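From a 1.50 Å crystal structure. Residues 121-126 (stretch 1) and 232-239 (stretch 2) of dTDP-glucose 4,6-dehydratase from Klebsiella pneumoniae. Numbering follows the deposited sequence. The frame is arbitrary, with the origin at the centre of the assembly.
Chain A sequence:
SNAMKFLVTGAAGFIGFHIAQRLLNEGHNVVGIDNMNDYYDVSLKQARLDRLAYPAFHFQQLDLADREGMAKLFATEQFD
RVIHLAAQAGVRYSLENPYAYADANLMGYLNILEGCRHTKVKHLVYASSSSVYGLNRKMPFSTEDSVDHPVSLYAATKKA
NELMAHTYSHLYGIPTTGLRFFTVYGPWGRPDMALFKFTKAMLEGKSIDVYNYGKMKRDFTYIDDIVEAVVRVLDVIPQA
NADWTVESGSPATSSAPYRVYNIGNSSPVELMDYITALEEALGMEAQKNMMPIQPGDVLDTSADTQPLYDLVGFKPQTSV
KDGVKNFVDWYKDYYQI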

# COMPACT_ATOMS: atom_id res chain seq x y z
N VAL A 121 -3.46 21.97 3.77
CA VAL A 121 -2.52 22.16 2.65
C VAL A 121 -3.30 22.18 1.33
O VAL A 121 -4.17 21.32 1.08
CB VAL A 121 -1.44 21.07 2.67
CG1 VAL A 121 -0.69 20.99 1.34
CG2 VAL A 121 -0.50 21.33 3.83
N LYS A 122 -3.00 23.17 0.48
CA LYS A 122 -3.79 23.35 -0.75
C LYS A 122 -3.46 22.41 -1.90
O LYS A 122 -4.28 22.24 -2.80
CB LYS A 122 -3.75 24.80 -1.20
CG LYS A 122 -4.43 25.71 -0.19
CD LYS A 122 -4.69 27.11 -0.72
CE LYS A 122 -5.60 27.90 0.22
NZ LYS A 122 -4.94 28.22 1.51
N HIS A 123 -2.26 21.81 -1.88
CA HIS A 123 -1.90 20.84 -2.91
C HIS A 123 -0.74 19.99 -2.42
O HIS A 123 0.28 20.54 -1.95
CB HIS A 123 -1.50 21.52 -4.23
CG HIS A 123 -1.39 20.58 -5.39
ND1 HIS A 123 -0.77 20.95 -6.57
CD2 HIS A 123 -1.85 19.32 -5.59
CE1 HIS A 123 -0.87 19.95 -7.43
NE2 HIS A 123 -1.49 18.94 -6.85
N LEU A 124 -0.91 18.68 -2.50
CA LEU A 124 0.15 17.71 -2.18
C LEU A 124 0.52 17.00 -3.47
O LEU A 124 -0.31 16.33 -4.08
CB LEU A 124 -0.33 16.64 -1.22
CG LEU A 124 0.61 15.44 -1.01
CD1 LEU A 124 1.93 15.86 -0.39
CD2 LEU A 124 -0.11 14.40 -0.17
N VAL A 125 1.78 17.16 -3.86
CA VAL A 125 2.36 16.46 -4.99
C VAL A 125 3.31 15.44 -4.38
O VAL A 125 4.05 15.77 -3.46
CB VAL A 125 3.10 17.39 -5.95
CG1 VAL A 125 3.75 16.61 -7.10
CG2 VAL A 125 2.15 18.42 -6.52
N TYR A 126 3.29 14.19 -4.89
CA TYR A 126 4.09 13.15 -4.24
C TYR A 126 4.64 12.21 -5.27
O TYR A 126 4.05 12.02 -6.34
CB TYR A 126 3.29 12.40 -3.14
CG TYR A 126 2.10 11.66 -3.69
CD1 TYR A 126 0.91 12.32 -3.94
CD2 TYR A 126 2.18 10.29 -4.01
CE1 TYR A 126 -0.18 11.67 -4.50
CE2 TYR A 126 1.08 9.63 -4.55
CZ TYR A 126 -0.08 10.32 -4.83
OH TYR A 126 -1.14 9.67 -5.41
N ARG A 232 5.59 23.09 -12.61
CA ARG A 232 4.30 23.41 -13.31
C ARG A 232 3.13 22.63 -12.66
O ARG A 232 2.08 23.21 -12.40
CB ARG A 232 4.35 23.12 -14.81
CG ARG A 232 5.29 24.04 -15.56
CD ARG A 232 5.26 23.82 -17.05
NE ARG A 232 6.26 24.68 -17.70
CZ ARG A 232 6.14 25.20 -18.92
NH1 ARG A 232 5.05 24.99 -19.66
NH2 ARG A 232 7.12 25.97 -19.40
N VAL A 233 3.34 21.35 -12.37
CA VAL A 233 2.29 20.53 -11.76
C VAL A 233 1.88 21.06 -10.39
O VAL A 233 0.69 21.01 -10.06
CB VAL A 233 2.69 19.04 -11.64
CG1 VAL A 233 1.75 18.25 -10.72
CG2 VAL A 233 2.74 18.41 -13.01
N LEU A 234 2.84 21.54 -9.61
CA LEU A 234 2.55 22.07 -8.27
C LEU A 234 1.49 23.18 -8.36
O LEU A 234 0.71 23.34 -7.40
CB LEU A 234 3.84 22.57 -7.57
CG LEU A 234 4.63 21.50 -6.76
CD1 LEU A 234 6.09 21.89 -6.57
CD2 LEU A 234 3.97 21.26 -5.41
N ASP A 235 1.45 23.90 -9.48
CA ASP A 235 0.50 25.01 -9.69
C ASP A 235 -0.83 24.59 -10.30
O ASP A 235 -1.72 25.44 -10.44
CB ASP A 235 1.09 26.11 -10.60
CG ASP A 235 2.14 26.94 -9.94
OD1 ASP A 235 2.29 26.95 -8.70
OD2 ASP A 235 2.82 27.66 -10.72
N VAL A 236 -0.99 23.32 -10.67
CA VAL A 236 -2.24 22.85 -11.26
C VAL A 236 -2.92 22.03 -10.18
O VAL A 236 -2.53 20.90 -9.91
CB VAL A 236 -2.03 22.03 -12.55
CG1 VAL A 236 -3.37 21.54 -13.07
CG2 VAL A 236 -1.33 22.87 -13.61
N ILE A 237 -3.93 22.61 -9.54
CA ILE A 237 -4.60 22.00 -8.39
C ILE A 237 -5.81 21.15 -8.84
O ILE A 237 -6.75 21.68 -9.43
CB ILE A 237 -5.01 23.07 -7.39
CG1 ILE A 237 -3.75 23.83 -6.91
CG2 ILE A 237 -5.76 22.43 -6.21
CD1 ILE A 237 -4.01 24.90 -5.88
N PRO A 238 -5.79 19.83 -8.58
CA PRO A 238 -6.92 19.00 -9.00
C PRO A 238 -8.22 19.42 -8.34
O PRO A 238 -8.20 19.88 -7.22
CB PRO A 238 -6.52 17.60 -8.52
CG PRO A 238 -5.04 17.64 -8.52
CD PRO A 238 -4.72 19.00 -7.99
N GLN A 239 -9.30 19.31 -9.10
CA GLN A 239 -10.63 19.71 -8.66
C GLN A 239 -11.54 18.50 -8.61
O GLN A 239 -11.36 17.56 -9.33
CB GLN A 239 -11.20 20.71 -9.65
CG GLN A 239 -10.35 21.96 -9.78
CD GLN A 239 -10.26 22.72 -8.48
OE1 GLN A 239 -11.27 22.95 -7.81
NE2 GLN A 239 -9.04 23.10 -8.09

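The contact is small, about 330 Å² summed over both sides, and it is organised round one side chain. His123 has its CA-to-CB bond toward the second stretch and gives up 103 Å² to it, about twice what any other residue here does. Its imidazole sits beside the backbone of Val233 to Val236. His123 ND1 donates to Leu234 O at 2.9 Å, with an N-H...O angle of 168°, so the bond is nearly straight. Leu234 O lies near the plane of the ring, at its edge, as suits a donor whose N-H lies in the ring plane. Val233 O is also at the edge, 3.2 Å from His123 CE1, while it accepts a backbone hydrogen bond from Val236 N at 2.9 Å. CE1 points roughly toward Val233 O, while Val236 O lies obliquely, 3.1 Å from His123 CE1. His123 NE2 is hydrogen-bonded elsewhere in the structure, which leaves neither ring nitrogen unpaired.

The chain then passes over one face of the ring, with Ile237 CA above it; Pro238 CD lies obliquely, 3.4 Å from His123 NE2. Ile237 also reaches back to the backbone of the first stretch, its CG2 3.7 Å from Lys122 O.

Leu234, with 52 Å² covered, serves the contact twice. Its carbonyl accepts the hydrogen bond from His123 ND1, and its side chain, which starts sideways, ends nearer the strand, where Leu234 CD2 packs 3.6 Å from Val125 CG2. Val125, two residues along from His123, also has its CA-to-CB bond toward the second stretch, whereas that of Leu124 between them points away, the alternation expected of a strand. Val233 CG1 adds a looser apolar contact at 4.2 Å from Val125 CG2. The rule is economical: one directional bond to a carbonyl, with apolar packing beside it.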